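Local coordinates for protein mRNA export factor (PDB 4YXP) that regulates viral gene expression as a homodimer, inhibiting cellular splicing, contributing to shutoff of host protein synthesis and mediating nuclear export of viral intronless mRNAs, at the interface of chains A and B. Coordinates in Å, arbitrary orientation; residue numbers count along the deposited sequence, not the author numbering. Chains: chain A/B, mRNA export factor.

Contact 1: the interface of chains A and B. Residues chain A 35, 38-39; chain B 252-253, 256-257, 260.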
ATOM      1  N   SER A  35       7.640  -2.950 -21.205  1.00 42.77           N
ATOM      2  CA  SER A  35       6.550  -2.376 -20.416  1.00 41.35           C
ATOM      3  C   SER A  35       6.344  -0.899 -20.747  1.00 42.60           C
ATOM      4  O   SER A  35       5.212  -0.418 -20.798  1.00 42.38           O
ATOM      5  CB  SER A  35       6.818  -2.546 -18.922  1.00 39.72           C
ATOM      6  OG  SER A  35       6.564  -3.881 -18.518  1.00 38.72           O
ATOM      7  N   VAL A  38       4.301  -0.582 -23.907  1.00 41.82           N
ATOM      8  CA  VAL A  38       2.876  -0.797 -23.669  1.00 39.98           C
ATOM      9  C   VAL A  38       2.218   0.495 -23.186  1.00 38.66           C
ATOM     10  O   VAL A  38       1.094   0.813 -23.585  1.00 37.87           O
ATOM     11  CB  VAL A  38       2.655  -1.948 -22.655  1.00 38.75           C
ATOM     12  CG1 VAL A  38       1.178  -2.092 -22.295  1.00 36.92           C
ATOM     13  CG2 VAL A  38       3.189  -3.261 -23.213  1.00 40.84           C
ATOM     14  N   MET A  39       2.922   1.240 -22.336  1.00 38.49           N
ATOM     15  CA  MET A  39       2.376   2.460 -21.742  1.00 39.27           C
ATOM     16  C   MET A  39       2.379   3.653 -22.696  1.00 43.51           C
ATOM     17  O   MET A  39       1.881   4.727 -22.353  1.00 42.89           O
ATOM     18  CB  MET A  39       3.163   2.837 -20.479  1.00 39.26           C
ATOM     19  CG  MET A  39       2.890   1.951 -19.280  1.00 39.01           C
ATOM     20  SD  MET A  39       1.147   1.937 -18.819  1.00 38.08           S
ATOM     21  CE  MET A  39       0.822   0.195 -18.902  1.00 37.38           C
TER
ATOM     22  N   GLU B 252      -1.634  -7.534 -19.327  1.00 32.69           N
ATOM     23  CA  GLU B 252      -0.386  -6.989 -19.857  1.00 33.28           C
ATOM     24  C   GLU B 252      -0.256  -5.507 -19.505  1.00 31.68           C
ATOM     25  O   GLU B 252       0.837  -5.015 -19.222  1.00 30.26           O
ATOM     26  CB  GLU B 252      -0.322  -7.189 -21.375  1.00 35.04           C
ATOM     27  CG  GLU B 252       1.002  -6.797 -22.012  1.00 34.99           C
ATOM     28  CD  GLU B 252       1.030  -7.060 -23.508  1.00 36.65           C
ATOM     29  OE1 GLU B 252      -0.001  -6.835 -24.175  1.00 35.95           O
ATOM     30  OE2 GLU B 252       2.080  -7.500 -24.021  1.00 38.87           O
ATOM     31  N   LEU B 253      -1.383  -4.802 -19.509  1.00 31.23           N
ATOM     32  CA  LEU B 253      -1.413  -3.385 -19.161  1.00 30.96           C
ATOM     33  C   LEU B 253      -1.085  -3.180 -17.679  1.00 25.81           C
ATOM     34  O   LEU B 253      -0.334  -2.272 -17.309  1.00 24.55           O
ATOM     35  CB  LEU B 253      -2.791  -2.798 -19.490  1.00 36.15           C
ATOM     36  CG  LEU B 253      -2.949  -1.280 -19.620  1.00 41.30           C
ATOM     37  CD1 LEU B 253      -1.977  -0.698 -20.630  1.00 45.21           C
ATOM     38  CD2 LEU B 253      -4.378  -0.949 -20.032  1.00 42.05           C
ATOM     39  N   SER B 256       2.615  -3.879 -17.021  1.00 28.63           N
ATOM     40  CA  SER B 256       3.471  -2.850 -17.598  1.00 31.48           C
ATOM     41  C   SER B 256       3.450  -1.572 -16.767  1.00 31.92           C
ATOM     42  O   SER B 256       4.477  -0.913 -16.610  1.00 32.40           O
ATOM     43  CB  SER B 256       3.046  -2.544 -19.036  1.00 31.95           C
ATOM     44  OG  SER B 256       3.262  -3.661 -19.881  1.00 31.93           O
ATOM     45  N   HIS B 257       2.286  -1.225 -16.224  1.00 31.03           N
ATOM     46  CA  HIS B 257       2.139   0.030 -15.496  1.00 30.83           C
ATOM     47  C   HIS B 257       2.776  -0.059 -14.109  1.00 29.72           C
ATOM     48  O   HIS B 257       3.191   0.952 -13.545  1.00 31.38           O
ATOM     49  CB  HIS B 257       0.664   0.415 -15.376  1.00 31.40           C
ATOM     50  CG  HIS B 257       0.431   1.880 -15.184  1.00 32.31           C
ATOM     51  ND1 HIS B 257       1.455   2.812 -15.212  1.00 32.51           N
ATOM     52  CD2 HIS B 257      -0.702   2.587 -14.973  1.00 32.52           C
ATOM     53  CE1 HIS B 257       0.958   4.015 -15.020  1.00 32.36           C
ATOM     54  NE2 HIS B 257      -0.354   3.912 -14.872  1.00 32.01           N
ATOM     55  N   ALA B 260       6.292   0.448 -15.162  1.00 32.68           N
ATOM     56  CA  ALA B 260       6.453   1.825 -15.637  1.00 33.04           C
ATOM     57  C   ALA B 260       5.347   2.724 -15.081  1.00 31.48           C
ATOM     58  O   ALA B 260       4.321   2.920 -15.734  1.00 30.24           O
ATOM     59  CB  ALA B 260       6.447   1.862 -17.156  1.00 35.01           C
TER
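The hydroxyl OG of B:Ser256 faces the isopropyl group of A:Val38 while donating a hydrogen bond back along its own helix to the carbonyl O of B:Glu252, 2.9 Å away. Here, in the homodimer interface, helix 25-38 of one subunit meets helix 249-259 of the other. With OG anti to the carbonyl carbon (chi1 -66°), the hydroxyl folds against helix 249-259 and shows its flank to A:Val38, whose CB comes to 3.3 Å of B:Ser256 OG. A:Ser35 brings its CB alongside the backbone CA of B:Ser256.

A:Met39, just past the end of helix 25-38, sends its side chain in next to it. Its chain bends at chi2 and chi3, which turns the methyl CE into the groove between B:Leu253, B:Ser256 and B:His257. There A:Met39 CE lies 3.4 Å from B:Leu253 CD1 and 3.5 Å from B:Ser256 CB. The thioether and the histidine side chain cross at about a right angle. Ring rotation is fixed by a hydrogen bond from ND1 of B:His257 to the carbonyl O of B:Ala260, 2.9 Å long, with that O 4° out of the ring plane. Of the ring atoms, B:His257 CG and ND1 each come to 3.7 Å of the A:Met39 sulfur SD.

Contact 2: the interface of chains A and B. Residues chain A 236, 240, 243; chain B 31, 34-35.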
ATOM      1  N   ILE A 236      -7.386  13.334   8.381  1.00 27.19           N
ATOM      2  CA  ILE A 236      -6.294  14.223   8.762  1.00 27.62           C
ATOM      3  C   ILE A 236      -6.517  14.687  10.197  1.00 27.26           C
ATOM      4  O   ILE A 236      -5.567  14.811  10.966  1.00 28.48           O
ATOM      5  CB  ILE A 236      -6.167  15.432   7.808  1.00 29.00           C
ATOM      6  CG1 ILE A 236      -5.694  14.973   6.429  1.00 29.73           C
ATOM      7  CG2 ILE A 236      -5.184  16.473   8.376  1.00 29.31           C
ATOM      8  CD1 ILE A 236      -5.760  16.049   5.362  1.00 31.20           C
ATOM      9  N   ASP A 240      -4.259  14.074  13.810  1.00 29.10           N
ATOM     10  CA  ASP A 240      -3.799  15.207  14.607  1.00 31.26           C
ATOM     11  C   ASP A 240      -4.261  15.105  16.060  1.00 32.41           C
ATOM     12  O   ASP A 240      -3.476  15.319  16.978  1.00 33.31           O
ATOM     13  CB  ASP A 240      -4.292  16.524  14.000  1.00 33.61           C
ATOM     14  CG  ASP A 240      -3.878  17.737  14.818  1.00 36.28           C
ATOM     15  OD1 ASP A 240      -2.687  17.839  15.178  1.00 37.05           O
ATOM     16  OD2 ASP A 240      -4.747  18.586  15.106  1.00 37.60           O
ATOM     17  N   ARG A 243      -3.457  12.116  19.467  1.00 36.86           N
ATOM     18  CA  ARG A 243      -2.341  12.271  20.402  1.00 37.54           C
ATOM     19  C   ARG A 243      -2.736  13.008  21.691  1.00 38.10           C
ATOM     20  O   ARG A 243      -1.985  12.998  22.666  1.00 40.03           O
ATOM     21  CB  ARG A 243      -1.179  13.002  19.722  1.00 36.30           C
ATOM     22  CG  ARG A 243      -1.454  14.459  19.376  1.00 36.99           C
ATOM     23  CD  ARG A 243      -0.422  14.990  18.383  1.00 35.96           C
ATOM     24  NE  ARG A 243      -0.568  14.391  17.057  1.00 34.52           N
ATOM     25  CZ  ARG A 243       0.348  14.461  16.095  1.00 33.45           C
ATOM     26  NH1 ARG A 243       1.493  15.100  16.302  1.00 35.05           N
ATOM     27  NH2 ARG A 243       0.126  13.886  14.921  1.00 30.34           N
TER
ATOM     28  N   SER B  31      -2.312  21.667  11.927  1.00 47.73           N
ATOM     29  CA  SER B  31      -2.135  20.252  12.233  1.00 45.54           C
ATOM     30  C   SER B  31      -0.878  19.703  11.565  1.00 42.49           C
ATOM     31  O   SER B  31      -0.143  18.918  12.169  1.00 39.69           O
ATOM     32  CB  SER B  31      -3.363  19.444  11.807  1.00 46.37           C
ATOM     33  OG  SER B  31      -3.656  19.635  10.436  1.00 48.32           O
ATOM     34  N   ARG B  34       2.169  20.683  13.591  1.00 35.90           N
ATOM     35  CA  ARG B  34       2.389  19.856  14.773  1.00 36.14           C
ATOM     36  C   ARG B  34       3.069  18.529  14.426  1.00 34.32           C
ATOM     37  O   ARG B  34       3.933  18.060  15.167  1.00 36.24           O
ATOM     38  CB  ARG B  34       1.066  19.593  15.497  1.00 35.83           C
ATOM     39  CG  ARG B  34       0.606  20.754  16.368  1.00 39.07           C
ATOM     40  CD  ARG B  34      -0.629  20.394  17.188  1.00 40.70           C
ATOM     41  NE  ARG B  34      -1.844  20.356  16.377  1.00 41.04           N
ATOM     42  CZ  ARG B  34      -2.595  21.417  16.094  1.00 43.56           C
ATOM     43  NH1 ARG B  34      -2.263  22.619  16.549  1.00 48.36           N
ATOM     44  NH2 ARG B  34      -3.683  21.278  15.349  1.00 41.90           N
ATOM     45  N   SER B  35       2.686  17.921  13.309  1.00 31.75           N
ATOM     46  CA  SER B  35       3.306  16.660  12.900  1.00 30.43           C
ATOM     47  C   SER B  35       4.730  16.899  12.405  1.00 31.86           C
ATOM     48  O   SER B  35       5.642  16.125  12.705  1.00 30.25           O
ATOM     49  CB  SER B  35       2.478  15.968  11.816  1.00 30.48           C
ATOM     50  OG  SER B  35       1.299  15.400  12.361  1.00 32.11           O
TER
HETATM   51  O   HOH W   1      -0.966  16.600  12.947  1.00 32.04           O
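B:Ser31 CB lies over one face of the A:Asp240 carboxylate, 3.5 Å from A:Asp240 CG. The guanidinium of B:Arg34 presents one edge to this carboxylate, and the two flat groups are nearly coplanar, their planes 27° apart. The grip is side-on, with one nitrogen to each oxygen. B:Arg34 NE donates to A:Asp240 OD1 over 2.9 Å, almost straight and on the syn lone pair, while NH2 of B:Arg34 reaches A:Asp240 OD2, also at 2.9 Å, from somewhat out of the carboxylate plane. A bend at chi3 (-75°) swings the end of the arginine chain back toward the carboxylate.

OD1 is also engaged by water 1, 3.1 Å from A:Asp240 OD1. The same water lies 2.6 Å from the backbone O of B:Ser31 and 2.6 Å from the hydroxyl OG of B:Ser35. That hydroxyl accepts a longer, bent bond from A:Arg243, whose NH2 stands 3.2 Å from B:Ser35 OG, with OG tilted from the guanidinium plane.

The salt bridge, the water and the serine together tie helix 25-38 of one subunit to the end of helix 230-241 and the following 3-10 turn of the other, a polar clasp that probably fixes how the two helices are set against each other in the homodimer.

Contact 3: the interface of chains A and B. Residues chain A 249, 252-253, 256; chain B 38-39, 41-42.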
ATOM      1  N   ARG A 249       4.345   7.181  22.594  1.00 33.86           N
ATOM      2  CA  ARG A 249       5.260   7.942  21.742  1.00 33.01           C
ATOM      3  C   ARG A 249       5.374   7.302  20.357  1.00 29.19           C
ATOM      4  O   ARG A 249       5.451   7.997  19.342  1.00 27.73           O
ATOM      5  CB  ARG A 249       6.640   8.044  22.401  1.00 34.70           C
ATOM      6  CG  ARG A 249       7.741   8.621  21.510  1.00 35.04           C
ATOM      7  CD  ARG A 249       7.491  10.071  21.128  1.00 36.20           C
ATOM      8  NE  ARG A 249       8.633  10.634  20.406  1.00 35.52           N
ATOM      9  CZ  ARG A 249       8.719  11.893  19.988  1.00 35.75           C
ATOM     10  NH1 ARG A 249       7.730  12.748  20.212  1.00 36.94           N
ATOM     11  NH2 ARG A 249       9.801  12.299  19.342  1.00 35.13           N
ATOM     12  N   GLU A 252       2.429   8.484  18.448  1.00 27.36           N
ATOM     13  CA  GLU A 252       2.560   9.880  18.035  1.00 29.84           C
ATOM     14  C   GLU A 252       3.536  10.010  16.863  1.00 27.48           C
ATOM     15  O   GLU A 252       3.326  10.819  15.964  1.00 27.61           O
ATOM     16  CB  GLU A 252       3.020  10.761  19.203  1.00 35.79           C
ATOM     17  CG  GLU A 252       2.926  12.259  18.909  1.00 40.63           C
ATOM     18  CD  GLU A 252       3.379  13.128  20.073  1.00 47.73           C
ATOM     19  OE1 GLU A 252       3.991  12.594  21.022  1.00 50.46           O
ATOM     20  OE2 GLU A 252       3.122  14.351  20.037  1.00 50.72           O
ATOM     21  N   LEU A 253       4.606   9.221  16.879  1.00 25.96           N
ATOM     22  CA  LEU A 253       5.544   9.197  15.756  1.00 25.10           C
ATOM     23  C   LEU A 253       4.869   8.691  14.485  1.00 24.62           C
ATOM     24  O   LEU A 253       5.042   9.263  13.413  1.00 25.31           O
ATOM     25  CB  LEU A 253       6.751   8.317  16.073  1.00 25.60           C
ATOM     26  CG  LEU A 253       7.803   8.909  17.011  1.00 29.54           C
ATOM     27  CD1 LEU A 253       8.788   7.834  17.423  1.00 30.51           C
ATOM     28  CD2 LEU A 253       8.529  10.069  16.343  1.00 31.39           C
ATOM     29  N   SER A 256       2.355  11.221  13.149  1.00 24.85           N
ATOM     30  CA  SER A 256       3.068  12.387  12.646  1.00 26.52           C
ATOM     31  C   SER A 256       3.783  12.110  11.321  1.00 26.87           C
ATOM     32  O   SER A 256       3.785  12.960  10.426  1.00 27.99           O
ATOM     33  CB  SER A 256       4.076  12.876  13.688  1.00 27.07           C
ATOM     34  OG  SER A 256       3.408  13.376  14.833  1.00 28.37           O
TER
ATOM     35  N   VAL B  38       7.149  17.158  15.312  1.00 33.98           N
ATOM     36  CA  VAL B  38       7.533  15.875  15.891  1.00 32.99           C
ATOM     37  C   VAL B  38       8.680  15.276  15.084  1.00 32.95           C
ATOM     38  O   VAL B  38       9.624  14.710  15.642  1.00 31.49           O
ATOM     39  CB  VAL B  38       6.331  14.906  15.950  1.00 29.87           C
ATOM     40  CG1 VAL B  38       6.784  13.487  16.299  1.00 29.15           C
ATOM     41  CG2 VAL B  38       5.311  15.394  16.965  1.00 30.40           C
ATOM     42  N   MET B  39       8.600  15.417  13.765  1.00 33.43           N
ATOM     43  CA  MET B  39       9.572  14.801  12.870  1.00 32.65           C
ATOM     44  C   MET B  39      10.889  15.572  12.790  1.00 33.07           C
ATOM     45  O   MET B  39      11.827  15.134  12.119  1.00 32.78           O
ATOM     46  CB  MET B  39       8.965  14.664  11.471  1.00 33.14           C
ATOM     47  CG  MET B  39       7.752  13.745  11.420  1.00 32.10           C
ATOM     48  SD  MET B  39       8.066  12.094  12.092  1.00 32.19           S
ATOM     49  CE  MET B  39       9.444  11.571  11.074  1.00 33.56           C
ATOM     50  N   ASP B  41      12.909  16.123  15.328  1.00 35.74           N
ATOM     51  CA  ASP B  41      13.860  15.462  16.215  1.00 35.49           C
ATOM     52  C   ASP B  41      13.210  14.224  16.821  1.00 35.14           C
ATOM     53  O   ASP B  41      12.991  14.160  18.028  1.00 36.30           O
ATOM     54  CB  ASP B  41      14.322  16.423  17.311  1.00 38.52           C
ATOM     55  CG  ASP B  41      15.431  15.842  18.173  1.00 39.74           C
ATOM     56  OD1 ASP B  41      16.040  14.826  17.772  1.00 40.62           O
ATOM     57  OD2 ASP B  41      15.700  16.414  19.248  1.00 39.71           O
ATOM     58  N   PRO B  42      12.899  13.231  15.978  1.00 34.27           N
ATOM     59  CA  PRO B  42      12.103  12.071  16.394  1.00 33.83           C
ATOM     60  C   PRO B  42      12.760  11.227  17.482  1.00 32.91           C
ATOM     61  O   PRO B  42      12.054  10.616  18.278  1.00 34.20           O
ATOM     62  CB  PRO B  42      11.951  11.266  15.099  1.00 33.22           C
ATOM     63  CG  PRO B  42      13.080  11.694  14.239  1.00 34.15           C
ATOM     64  CD  PRO B  42      13.342  13.126  14.577  1.00 35.05           C
TER
HETATM   65  O   HOH W   2      11.224   9.058  20.344  1.00 34.90           O
HETATM   66  O   HOH W   3       9.793  14.695  18.313  1.00 34.93           O
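A:Arg249 and B:Val38 approach from opposite directions, and the guanidinium turns its edge toward the backbone that follows helix 25-38 of chain B. In its plane, A:Arg249 NH2 donates to the carbonyl O of B:Pro42 at 3.0 Å. Seen from the proline, the donor stands above the carbonyl plane, 41° out of it, and does not lie on a lone pair. Two waters lie in the guanidinium plane on either side of NH2. Water 2, on the NE side, links NE of A:Arg249 to B:Pro42 O, and water 3, on the NH1 side and 2.6 Å from A:Arg249 NH2, passes the contact on to the backbone O of B:Val38. A bend at chi2 (65°), with the rest of the chain extended, carries the guanidinium to this backbone.

One face of the guanidinium is covered near its rim by CD2 of A:Leu253. That methyl also meets B:Pro42 CB at 3.8 Å, the two side chains crossing at about a right angle, and touches B:Val38 CG1. With CG1 anti to the backbone N (chi1 169°), the valine's CG2 lies beside that N; B:Val38 CB and CG2 both meet A:Ser256 OG at 3.5 Å. This hydroxyl donates within its own helix, to the A:Glu252 carbonyl O.

In this folded C-terminal domain of the longer protein, helix 249-259, which carries the zinc ligand A:Cys251, lies against the last turn of the partner's helix 25-38 and the loop just beyond.

Contacts 2 and 3 are neighbours, their C-alpha centres about 10 Å apart, and they follow one another along helix 25-38 of chain B and into its loop. Contact 1 lies about 38 Å from each and exchanges the chains: it pairs the end of helix 25-38 of chain A with helix 249-259 of chain B, so it is largely the twin of contact 3, though the copies differ in how methionine 39 and leucine 253 are turned. Each subunit thus sends helix 25-38, near its N-terminal end, onto the C-terminal part of the other, consistent with the intertwined dimer.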